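PDB 4CVU: beta-mannosidase from Trichoderma harzianum, which probably hydrolyses terminal beta-linked mannose residues from the non-reducing ends of oligosaccharides, as a glycoside hydrolase of family 2. Local coordinates for residues Tyr115-Val118 and His123-Gly126. Residues are numbered along the deposited sequence; the frame is centred on the assembly and turned at random. Where two conformers were deposited one is given.
Sequences YATV and HIVG. With MAN (alpha-D-mannopyranose), chain C; NAG (2-acetamido-2-deoxy-beta-D-glucopyranose), chain B; MAN (alpha-D-mannopyranose), chain D; NAG (2-acetamido-2-deoxy-beta-D-glucopyranose), chain E.
Val118 and Gly126 pair across the antiparallel hairpin formed by strands 116-120 and 123-126, and most of the surface buried here belongs to them. Val118 N-H donates to Gly126 O (N to O 2.8 Å), and Val118 O accepts the N-H of Val125 (N to O 2.9 Å). Because Val125 and Gly126 both sit opposite the single residue Val118, the pairing is a classic beta bulge. The CA of Ile124 adds a CA-H...O contact to Val118 O (3.4 Å), so that carbonyl is approached by two donors of unequal strength. The valine side chain comes close to the glycine through its CB, 3.7 Å from Gly126 O, and on that face it also packs on Leu152 of the neighbouring strand and on Pro128.

The other face carries Thr117 and Ile124, whose side chains meet at an angle through Thr117 CG2 and Ile124 CG1 (3.9 Å). With OG1 beside the backbone N (chi1 -60°), the threonine hydroxyl donates a hydrogen bond to O6 of the chain B NAG, 2.9 Å away, while CG2, anti to N, meets the isoleucine. The backbone N-H of Ile124 in turn donates to O4 of the chain C mannose in a nearly straight bond (N-H...O 173°). Its CG2 lies against the chain D mannose, and CD1 reaches C6 of the chain E NAG.

The hairpin, at the edge of a six-stranded sheet in the galactose-binding-like domain, thus has one face packed against protein and the other against the protein's own glycan, to which these two strands contribute two hydrogen bonds and aliphatic contacts, with Asn155 ND2 adding another hydrogen bond.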
ATOM      1  N   TYR A 115     -27.461 -18.606  -4.619  1.00 42.28           N
ATOM      2  CA  TYR A 115     -28.906 -18.378  -4.541  1.00 40.88           C
ATOM      3  C   TYR A 115     -29.232 -17.151  -5.391  1.00 42.57           C
ATOM      4  O   TYR A 115     -28.687 -16.068  -5.159  1.00 42.65           O
ATOM      5  CB  TYR A 115     -29.390 -18.119  -3.124  1.00 41.44           C
ATOM      6  CG  TYR A 115     -29.157 -19.219  -2.098  1.00 41.67           C
ATOM      7  CD1 TYR A 115     -29.948 -20.357  -2.063  1.00 42.31           C
ATOM      8  CD2 TYR A 115     -28.182 -19.081  -1.129  1.00 39.50           C
ATOM      9  CE1 TYR A 115     -29.734 -21.357  -1.097  1.00 43.09           C
ATOM     10  CE2 TYR A 115     -27.987 -20.038  -0.148  1.00 40.00           C
ATOM     11  CZ  TYR A 115     -28.736 -21.187  -0.138  1.00 42.04           C
ATOM     12  OH  TYR A 115     -28.491 -22.150   0.850  1.00 43.07           O
ATOM     13  N   ALA A 116     -30.107 -17.326  -6.376  1.00 43.15           N
ATOM     14  CA  ALA A 116     -30.448 -16.260  -7.315  1.00 44.42           C
ATOM     15  C   ALA A 116     -31.948 -16.319  -7.687  1.00 46.17           C
ATOM     16  O   ALA A 116     -32.626 -17.327  -7.513  1.00 45.46           O
ATOM     17  CB  ALA A 116     -29.592 -16.372  -8.557  1.00 44.21           C
ATOM     18  N   THR A 117     -32.445 -15.202  -8.179  1.00 46.16           N
ATOM     19  CA  THR A 117     -33.797 -15.138  -8.698  1.00 48.72           C
ATOM     20  C   THR A 117     -33.660 -14.611 -10.125  1.00 48.98           C
ATOM     21  O   THR A 117     -33.262 -13.469 -10.325  1.00 48.01           O
ATOM     22  CB  THR A 117     -34.677 -14.213  -7.833  1.00 48.37           C
ATOM     23  OG1 THR A 117     -34.719 -14.711  -6.493  1.00 46.18           O
ATOM     24  CG2 THR A 117     -36.110 -14.121  -8.381  1.00 51.40           C
ATOM     25  N   VAL A 118     -33.953 -15.459 -11.104  1.00 47.71           N
ATOM     26  CA  VAL A 118     -33.800 -15.088 -12.506  1.00 49.05           C
ATOM     27  C   VAL A 118     -35.138 -14.559 -13.027  1.00 50.39           C
ATOM     28  O   VAL A 118     -36.177 -15.203 -12.821  1.00 51.98           O
ATOM     29  CB  VAL A 118     -33.362 -16.305 -13.348  1.00 48.99           C
ATOM     30  CG1 VAL A 118     -33.104 -15.895 -14.792  1.00 49.61           C
ATOM     31  CG2 VAL A 118     -32.123 -16.967 -12.751  1.00 49.05           C
ATOM     32  N   HIS A 123     -40.711 -11.519 -15.342  1.00 64.70           N
ATOM     33  CA  HIS A 123     -41.263 -12.757 -14.850  1.00 63.53           C
ATOM     34  C   HIS A 123     -40.209 -13.618 -14.180  1.00 59.91           C
ATOM     35  O   HIS A 123     -39.219 -13.894 -14.783  1.00 57.71           O
ATOM     36  CB  HIS A 123     -41.820 -13.525 -16.036  1.00 67.41           C
ATOM     37  CG  HIS A 123     -42.981 -12.849 -16.692  1.00 70.42           C
ATOM     38  ND1 HIS A 123     -43.897 -13.530 -17.453  1.00 73.77           N
ATOM     39  CD2 HIS A 123     -43.396 -11.567 -16.664  1.00 72.45           C
ATOM     40  CE1 HIS A 123     -44.811 -12.688 -17.888  1.00 72.52           C
ATOM     41  NE2 HIS A 123     -44.531 -11.490 -17.422  1.00 73.03           N
ATOM     42  N   ILE A 124     -40.460 -14.079 -12.964  1.00 58.48           N
ATOM     43  CA  ILE A 124     -39.547 -14.997 -12.334  1.00 55.69           C
ATOM     44  C   ILE A 124     -39.637 -16.303 -13.084  1.00 57.71           C
ATOM     45  O   ILE A 124     -40.657 -16.957 -13.080  1.00 54.63           O
ATOM     46  CB  ILE A 124     -39.850 -15.227 -10.857  1.00 55.76           C
ATOM     47  CG1 ILE A 124     -39.603 -13.951 -10.091  1.00 56.62           C
ATOM     48  CG2 ILE A 124     -38.952 -16.322 -10.305  1.00 54.41           C
ATOM     49  CD1 ILE A 124     -40.233 -13.905  -8.743  1.00 57.52           C
ATOM     50  N   VAL A 125     -38.539 -16.680 -13.716  1.00 54.72           N
ATOM     51  CA  VAL A 125     -38.495 -17.914 -14.488  0.50 55.51           C
ATOM     52  C   VAL A 125     -37.665 -19.015 -13.797  1.00 54.32           C
ATOM     53  O   VAL A 125     -37.715 -20.178 -14.201  1.00 52.99           O
ATOM     54  CB  VAL A 125     -37.981 -17.629 -15.911  0.50 55.67           C
ATOM     55  CG1 VAL A 125     -37.809 -18.908 -16.698  0.50 57.16           C
ATOM     56  CG2 VAL A 125     -38.945 -16.716 -16.647  0.50 57.37           C
ATOM     57  N   GLY A 126     -36.905 -18.653 -12.757  1.00 52.38           N
ATOM     58  CA  GLY A 126     -36.102 -19.643 -12.036  1.00 52.01           C
ATOM     59  C   GLY A 126     -35.459 -19.142 -10.761  1.00 50.59           C
ATOM     60  O   GLY A 126     -35.220 -17.955 -10.622  1.00 51.42           O
TER
HETATM   61  C1  MAN C   8     -45.128 -16.461 -10.796  1.00 61.12           C
HETATM   62  C2  MAN C   8     -45.191 -15.877 -12.206  1.00 64.17           C
HETATM   63  C3  MAN C   8     -44.036 -14.901 -12.433  1.00 62.04           C
HETATM   64  C4  MAN C   8     -44.018 -13.854 -11.319  1.00 63.41           C
HETATM   65  C5  MAN C   8     -43.899 -14.565  -9.961  1.00 60.40           C
HETATM   66  C6  MAN C   8     -43.887 -13.590  -8.791  1.00 57.79           C
HETATM   67  O2  MAN C   8     -46.439 -15.241 -12.419  1.00 69.86           O
HETATM   68  O3  MAN C   8     -44.135 -14.303 -13.709  1.00 64.05           O
HETATM   69  O4  MAN C   8     -42.959 -12.936 -11.524  1.00 61.76           O
HETATM   70  O5  MAN C   8     -44.974 -15.482  -9.785  1.00 61.98           O
HETATM   71  O6  MAN C   8     -43.810 -14.316  -7.574  1.00 58.63           O
HETATM   72  C1  NAG B   1     -32.186 -11.499  -2.328  1.00 43.62           C
HETATM   73  C2  NAG B   1     -33.655 -11.049  -2.531  1.00 42.96           C
HETATM   74  C3  NAG B   1     -34.610 -12.193  -2.220  1.00 46.56           C
HETATM   75  C4  NAG B   1     -34.211 -13.486  -2.928  1.00 46.25           C
HETATM   76  C5  NAG B   1     -32.697 -13.783  -2.768  1.00 45.64           C
HETATM   77  C6  NAG B   1     -32.237 -14.979  -3.631  1.00 43.96           C
HETATM   78  C7  NAG B   1     -34.046  -8.680  -2.192  1.00 41.57           C
HETATM   79  C8  NAG B   1     -34.377  -7.543  -1.271  1.00 44.89           C
HETATM   80  N2  NAG B   1     -33.980  -9.907  -1.683  1.00 42.27           N
HETATM   81  O3  NAG B   1     -35.916 -11.797  -2.611  1.00 49.49           O
HETATM   82  O4  NAG B   1     -34.961 -14.547  -2.353  1.00 47.98           O
HETATM   83  O5  NAG B   1     -31.919 -12.648  -3.109  1.00 43.90           O
HETATM   84  O6  NAG B   1     -32.217 -14.661  -5.013  1.00 41.16           O
HETATM   85  O7  NAG B   1     -33.842  -8.454  -3.365  1.00 40.84           O
HETATM   86  C1  MAN D   7     -42.746 -17.903  -8.842  1.00 59.68           C
HETATM   87  C2  MAN D   7     -44.044 -18.156  -9.609  1.00 59.70           C
HETATM   88  C3  MAN D   7     -44.099 -19.612 -10.030  1.00 60.77           C
HETATM   89  C4  MAN D   7     -42.850 -19.924 -10.854  1.00 64.17           C
HETATM   90  C5  MAN D   7     -41.587 -19.573 -10.064  1.00 62.94           C
HETATM   91  C6  MAN D   7     -40.322 -19.825 -10.879  1.00 60.30           C
HETATM   92  O2  MAN D   7     -44.036 -17.371 -10.784  1.00 62.41           O
HETATM   93  O3  MAN D   7     -45.248 -19.860 -10.807  1.00 62.85           O
HETATM   94  O4  MAN D   7     -42.797 -21.296 -11.155  1.00 63.38           O
HETATM   95  O5  MAN D   7     -41.621 -18.229  -9.650  1.00 57.23           O
HETATM   96  O6  MAN D   7     -39.248 -19.629  -9.993  1.00 64.74           O
HETATM   97  C1  NAG E   2     -35.751 -15.239  -3.355  1.00 49.12           C
HETATM   98  C2  NAG E   2     -36.151 -16.625  -2.850  1.00 48.77           C
HETATM   99  C3  NAG E   2     -37.014 -17.367  -3.879  1.00 48.06           C
HETATM  100  C4  NAG E   2     -38.147 -16.490  -4.386  1.00 50.32           C
HETATM  101  C5  NAG E   2     -37.587 -15.130  -4.838  1.00 51.37           C
HETATM  102  C6  NAG E   2     -38.691 -14.199  -5.318  1.00 51.72           C
HETATM  103  C7  NAG E   2     -34.469 -17.724  -1.408  1.00 44.44           C
HETATM  104  C8  NAG E   2     -35.054 -17.166  -0.177  1.00 44.11           C
HETATM  105  N2  NAG E   2     -34.987 -17.435  -2.580  1.00 44.17           N
HETATM  106  O3  NAG E   2     -37.494 -18.576  -3.339  1.00 48.02           O
HETATM  107  O4  NAG E   2     -38.738 -17.168  -5.480  1.00 53.53           O
HETATM  108  O5  NAG E   2     -36.923 -14.515  -3.746  1.00 48.35           O
HETATM  109  O6  NAG E   2     -39.457 -13.914  -4.180  1.00 54.59           O
HETATM  110  O7  NAG E   2     -33.454 -18.439  -1.324  1.00 48.33           O